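Local coordinates for sialidase domain-containing protein (Dyadobacter fermentans, PDB 5HX0), which is of unknown function but, being a sialidase-like beta-propeller, probably binds or processes a carbohydrate ligand in a pocket near the propeller axis, at residues A[207-212]-A[366-371]; A[263-268]-A[311-316]. All blocks are in the same frame, centred on the assembly; numbering follows the deposited sequence.

Contact 1 (A[207-212]-A[366-371]); sequences YNRGAM and LGYPWA
Arg209 reaches from the 207-212 loop to the strand that begins at Gly367 and grips it through the carbonyl of Pro369. NH1 donates to Pro369 O over 2.9 Å with an N-H...O angle of 153°. The acceptor lies in the guanidinium plane, whereas the donor stands well above the plane of the carbonyl. Water 1 supports the same link: it accepts from Arg209 NH2 at 2.9 Å and donates to Pro369 O, so that one buried carbonyl oxygen takes two bonds. Trp370 puts only its rim atom CE3 over one face of the guanidinium, offset toward the rim, 3.6 Å from NH1; the two planes are 77° apart, and NH1 in turn lies at the edge of the indole. Further back, NE passes 3.4 Å from CD2 of Tyr368, and the arginine's CG and CD touch CD2 and CE2 of that ring as the two side chains slide past each other in opposite directions.

This contact spans the centre of a six-bladed beta-propeller, where a loop leading into one blade meets the innermost strand of another. The far end of the indole rests on the loop: Trp370 CH2 is 3.5 Å from Ala211 CA, and CZ2 is 3.8 Å from Ala211 CB.

Arg209 leaves the loop with CG anti to the backbone N (chi1 -175°), and the chain then bends at its second torsion. Behind it, Asn208 OD1 accepts a weak bond from Arg209 N, while Asn208 ND2 binds Val223 O and Asn264 O. Met314 O takes a weak bond from Arg209 NH2. A bound acetate, probably from the crystallisation liquor, lies near the Tyr368 side chain, whose hydroxyl makes a probable hydrogen bond to Glu265 OE2; this recalls the tyrosine-glutamate pair of sialidases, though no catalytic role is established here.

Contact 2 (A[263-268]-A[311-316]); sequences FNEASV and GHPMHA
Ser267 and Glu265 meet Met314 and Pro313 where the innermost strands of two successive propeller blades run side by side. The strand segments are nearly parallel, at 9°, with axes 6.2 Å apart, and what joins them is a serine hydroxyl, two waters and a proline ring. Ser267 OG donates to Met314 O over 2.7 Å, a short bond in which the donor is tilted only 20° from the carbonyl plane. Its first torsion sets OG anti to the carbonyl carbon (chi1 -77°), and the same oxygen also makes a probable hydrogen bond with Ala211 N, so two bonds would fix the hydroxyl.

Water fills in on both sides of this bond. Water 2 accepts from Met314 N at 2.9 Å and also lies within bonding distance of Glu265 O, whereas water 3 donates to both Val268 O and Ala316 O.

Nearer the start of the strands, Glu265 crosses Pro313, its OE1 3.3 Å from the proline CB and 3.6 Å from CG. A cis peptide precedes Pro313, and the chain turns a corner there before entering strand 314-318. The carboxylate is held by a salt bridge from OE1 to Arg281, with Tyr368 at its other oxygen; acetate and tetraethylene glycol, probably from the crystallisation liquor, lie about 4 Å from the Glu265 side chain at their nearest atoms.

Next outward in each sheet, and antiparallel, comes the second strand of the blade: Ala266 packs on Leu280 of strand 276-283, and Met314 on Leu326 and Tyr328 of strand 324-330.

Both contacts belong to the inner ring of the propeller, but they join different elements. Both are buried, the centre of contact 1 about 2 Å and that of contact 2 about 7 Å from the centre of the chain; Glu265 and Ala316 in contact 2 are partly exposed. Contact 1 reaches across the axis by a long cationic side chain set among aromatic rings, whereas contact 2 joins neighbouring blades through a hydroxyl and waters. Two probable hydrogen bonds tie the contacts together, and the Trp370 and His315 rings also meet between them. Along the chain, contact 2 is nested within the span closed by contact 1.

Contact 1 (A[207-212]-A[366-371])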
loop_
_atom_site.group_PDB
_atom_site.type_symbol
_atom_site.label_atom_id
_atom_site.label_comp_id
_atom_site.label_asym_id
_atom_site.label_seq_id
_atom_site.Cartn_x
_atom_site.Cartn_y
_atom_site.Cartn_z
ATOM N N TYR A 207 8.818 12.506 14.925
ATOM C CA TYR A 207 7.904 12.704 13.794
ATOM C C TYR A 207 7.389 14.137 13.871
ATOM O O TYR A 207 7.450 14.773 14.927
ATOM C CB TYR A 207 6.706 11.727 13.852
ATOM C CG TYR A 207 5.841 12.070 15.046
ATOM C CD1 TYR A 207 6.187 11.619 16.309
ATOM C CD2 TYR A 207 4.737 12.943 14.929
ATOM C CE1 TYR A 207 5.458 11.981 17.426
ATOM C CE2 TYR A 207 4.005 13.315 16.038
ATOM C CZ TYR A 207 4.374 12.834 17.293
ATOM O OH TYR A 207 3.676 13.200 18.427
ATOM N N ASN A 208 6.841 14.627 12.762
ATOM C CA ASN A 208 5.965 15.794 12.841
ATOM C C ASN A 208 5.254 15.978 11.507
ATOM O O ASN A 208 5.576 15.327 10.508
ATOM C CB ASN A 208 6.714 17.086 13.201
ATOM C CG ASN A 208 5.869 18.004 14.070
ATOM O OD1 ASN A 208 4.665 17.777 14.223
ATOM N ND2 ASN A 208 6.489 19.043 14.629
ATOM N N ARG A 209 4.284 16.890 11.503
ATOM C CA ARG A 209 3.872 17.547 10.273
ATOM C C ARG A 209 4.477 18.944 10.281
ATOM O O ARG A 209 4.313 19.685 11.256
ATOM C CB ARG A 209 2.343 17.627 10.120
ATOM C CG ARG A 209 1.887 18.215 8.745
ATOM C CD ARG A 209 1.943 19.772 8.704
ATOM N NE ARG A 209 1.465 20.312 7.431
ATOM C CZ ARG A 209 1.525 21.595 7.081
ATOM N NH1 ARG A 209 1.018 21.976 5.906
ATOM N NH2 ARG A 209 2.106 22.500 7.882
ATOM N N GLY A 210 5.142 19.302 9.193
ATOM C CA GLY A 210 5.753 20.617 9.063
ATOM C C GLY A 210 6.946 20.550 8.137
ATOM O O GLY A 210 7.446 19.477 7.805
ATOM N N ALA A 211 7.397 21.730 7.710
ATOM C CA ALA A 211 8.527 21.811 6.798
ATOM C C ALA A 211 9.850 21.696 7.549
ATOM O O ALA A 211 10.045 22.327 8.602
ATOM C CB ALA A 211 8.496 23.123 6.008
HETATM N N MSE A 212 10.751 20.879 7.000
HETATM C CA MSE A 212 12.161 20.898 7.347
HETATM C C MSE A 212 12.785 22.071 6.620
HETATM O O MSE A 212 12.133 22.681 5.777
HETATM C CB MSE A 212 12.850 19.595 6.925
HETATM C CG MSE A 212 12.250 18.356 7.527
HETATM SE SE MSE A 212 13.125 16.801 6.728
HETATM C CE MSE A 212 12.409 15.402 7.862
ATOM N N LEU A 366 -10.062 20.474 6.910
ATOM C CA LEU A 366 -9.436 21.151 5.775
ATOM C C LEU A 366 -8.172 21.816 6.299
ATOM O O LEU A 366 -7.898 21.779 7.500
ATOM C CB LEU A 366 -10.386 22.179 5.124
ATOM C CG LEU A 366 -11.123 23.167 6.045
ATOM C CD1 LEU A 366 -10.196 24.255 6.627
ATOM C CD2 LEU A 366 -12.312 23.856 5.320
ATOM N N GLY A 367 -7.427 22.466 5.400
ATOM C CA GLY A 367 -6.283 23.265 5.798
ATOM C C GLY A 367 -4.934 22.669 5.451
ATOM O O GLY A 367 -4.733 22.151 4.345
ATOM N N TYR A 368 -3.995 22.732 6.393
ATOM C CA TYR A 368 -2.628 22.262 6.184
ATOM C C TYR A 368 -2.010 22.811 4.888
ATOM O O TYR A 368 -1.539 22.030 4.056
ATOM C CB TYR A 368 -2.588 20.738 6.187
ATOM C CG TYR A 368 -2.721 20.100 7.561
ATOM C CD1 TYR A 368 -3.840 20.324 8.362
ATOM C CD2 TYR A 368 -1.704 19.293 8.065
ATOM C CE1 TYR A 368 -3.962 19.746 9.631
ATOM C CE2 TYR A 368 -1.809 18.712 9.321
ATOM C CZ TYR A 368 -2.938 18.943 10.098
ATOM O OH TYR A 368 -3.022 18.351 11.339
ATOM N N PRO A 369 -1.982 24.126 4.709
ATOM C CA PRO A 369 -1.417 24.657 3.462
ATOM C C PRO A 369 0.093 24.468 3.372
ATOM O O PRO A 369 0.813 24.371 4.367
ATOM C CB PRO A 369 -1.802 26.146 3.485
ATOM C CG PRO A 369 -1.884 26.463 4.962
ATOM C CD PRO A 369 -2.449 25.206 5.598
ATOM N N TRP A 370 0.565 24.460 2.130
ATOM C CA TRP A 370 1.976 24.286 1.811
ATOM C C TRP A 370 2.226 24.995 0.488
ATOM O O TRP A 370 1.571 24.676 -0.510
ATOM C CB TRP A 370 2.323 22.785 1.718
ATOM C CG TRP A 370 3.792 22.469 1.814
ATOM C CD1 TRP A 370 4.773 22.807 0.923
ATOM C CD2 TRP A 370 4.433 21.740 2.865
ATOM N NE1 TRP A 370 6.004 22.316 1.361
ATOM C CE2 TRP A 370 5.809 21.658 2.552
ATOM C CE3 TRP A 370 3.970 21.121 4.033
ATOM C CZ2 TRP A 370 6.724 20.977 3.371
ATOM C CZ3 TRP A 370 4.872 20.461 4.836
ATOM C CH2 TRP A 370 6.233 20.389 4.506
ATOM N N ALA A 371 3.144 25.959 0.475
ATOM C CA ALA A 371 3.336 26.804 -0.698
ATOM C C ALA A 371 4.599 26.419 -1.456
ATOM O O ALA A 371 5.564 25.903 -0.880
ATOM C CB ALA A 371 3.401 28.283 -0.311
HETATM O O HOH W 1 0.693 24.953 7.132
#

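Contact 2 (A[263-268]-A[311-316])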
loop_
_atom_site.group_PDB
_atom_site.type_symbol
_atom_site.label_atom_id
_atom_site.label_comp_id
_atom_site.label_asym_id
_atom_site.label_seq_id
_atom_site.Cartn_x
_atom_site.Cartn_y
_atom_site.Cartn_z
ATOM N N PHE A 263 2.684 21.997 22.256
ATOM C CA PHE A 263 3.208 22.413 20.961
ATOM C C PHE A 263 3.367 21.146 20.137
ATOM O O PHE A 263 3.940 20.167 20.624
ATOM C CB PHE A 263 4.546 23.141 21.126
ATOM C CG PHE A 263 4.458 24.325 22.033
ATOM C CD1 PHE A 263 4.009 25.543 21.551
ATOM C CD2 PHE A 263 4.764 24.200 23.380
ATOM C CE1 PHE A 263 3.888 26.649 22.413
ATOM C CE2 PHE A 263 4.653 25.276 24.232
ATOM C CZ PHE A 263 4.216 26.508 23.746
ATOM N N ASN A 264 2.813 21.135 18.923
ATOM C CA ASN A 264 2.905 19.916 18.122
ATOM C C ASN A 264 3.406 20.237 16.718
ATOM O O ASN A 264 4.624 20.270 16.495
ATOM C CB ASN A 264 1.563 19.137 18.117
ATOM C CG ASN A 264 0.320 20.035 17.966
ATOM O OD1 ASN A 264 0.157 20.719 16.957
ATOM N ND2 ASN A 264 -0.584 19.979 18.941
ATOM N N GLU A 265 2.513 20.501 15.767
ATOM C CA GLU A 265 2.953 20.667 14.374
ATOM C C GLU A 265 3.768 21.950 14.206
ATOM O O GLU A 265 3.364 23.019 14.669
ATOM C CB GLU A 265 1.730 20.671 13.458
ATOM C CG GLU A 265 1.065 19.342 13.507
ATOM C CD GLU A 265 -0.246 19.299 12.771
ATOM O OE1 GLU A 265 -0.832 20.365 12.474
ATOM O OE2 GLU A 265 -0.703 18.180 12.497
ATOM N N ALA A 266 4.927 21.845 13.559
ATOM C CA ALA A 266 5.868 22.959 13.505
ATOM C C ALA A 266 6.589 22.954 12.171
ATOM O O ALA A 266 7.051 21.899 11.726
ATOM C CB ALA A 266 6.893 22.856 14.643
ATOM N N SER A 267 6.689 24.124 11.541
ATOM C CA SER A 267 7.561 24.320 10.385
ATOM C C SER A 267 8.760 25.157 10.801
ATOM O O SER A 267 8.616 26.112 11.568
ATOM C CB SER A 267 6.815 25.009 9.238
ATOM O OG SER A 267 5.968 24.083 8.554
ATOM N N VAL A 268 9.937 24.818 10.293
ATOM C CA VAL A 268 11.157 25.496 10.704
ATOM C C VAL A 268 11.702 26.270 9.513
ATOM O O VAL A 268 11.416 25.947 8.353
ATOM C CB VAL A 268 12.198 24.512 11.289
ATOM C CG1 VAL A 268 12.820 23.602 10.192
ATOM C CG2 VAL A 268 13.268 25.275 12.104
ATOM N N GLY A 311 -4.538 30.283 13.957
ATOM C CA GLY A 311 -4.352 29.499 12.749
ATOM C C GLY A 311 -3.392 28.360 13.000
ATOM O O GLY A 311 -2.567 28.393 13.921
ATOM N N HIS A 312 -3.499 27.338 12.154
ATOM C CA HIS A 312 -2.641 26.166 12.220
ATOM C C HIS A 312 -2.928 25.234 11.039
ATOM O O HIS A 312 -3.974 25.310 10.422
ATOM C CB HIS A 312 -2.858 25.384 13.528
ATOM C CG HIS A 312 -4.132 24.600 13.555
ATOM N ND1 HIS A 312 -5.224 24.991 14.300
ATOM C CD2 HIS A 312 -4.486 23.440 12.947
ATOM C CE1 HIS A 312 -6.198 24.108 14.149
ATOM N NE2 HIS A 312 -5.778 23.157 13.332
ATOM N N PRO A 313 -1.975 24.355 10.709
ATOM C CA PRO A 313 -0.583 24.496 11.105
ATOM C C PRO A 313 0.041 25.552 10.186
ATOM O O PRO A 313 -0.649 26.041 9.288
ATOM C CB PRO A 313 -0.002 23.101 10.853
ATOM C CG PRO A 313 -0.781 22.619 9.637
ATOM C CD PRO A 313 -2.185 23.236 9.777
HETATM N N MSE A 314 1.309 25.874 10.385
HETATM C CA MSE A 314 1.973 26.932 9.634
HETATM C C MSE A 314 2.999 26.353 8.660
HETATM O O MSE A 314 3.581 25.300 8.935
HETATM C CB MSE A 314 2.668 27.927 10.591
HETATM C CG MSE A 314 1.825 29.188 10.943
HETATM SE SE MSE A 314 0.242 28.752 11.959
HETATM C CE MSE A 314 0.989 27.848 13.522
ATOM N N HIS A 315 3.198 27.045 7.532
ATOM C CA HIS A 315 4.238 26.729 6.559
ATOM C C HIS A 315 4.905 28.029 6.124
ATOM O O HIS A 315 4.213 29.019 5.882
ATOM C CB HIS A 315 3.671 26.012 5.297
ATOM C CG HIS A 315 4.721 25.725 4.271
ATOM N ND1 HIS A 315 4.960 26.556 3.194
ATOM C CD2 HIS A 315 5.658 24.749 4.206
ATOM C CE1 HIS A 315 5.978 26.082 2.493
ATOM N NE2 HIS A 315 6.435 25.001 3.100
ATOM N N ALA A 316 6.233 28.036 6.013
ATOM C CA ALA A 316 6.963 29.241 5.618
ATOM C C ALA A 316 7.733 28.990 4.332
ATOM O O ALA A 316 8.430 27.977 4.210
ATOM C CB ALA A 316 7.933 29.703 6.708
HETATM O O HOH W 2 3.044 24.690 12.379
HETATM O O HOH W 3 9.009 26.566 6.809
#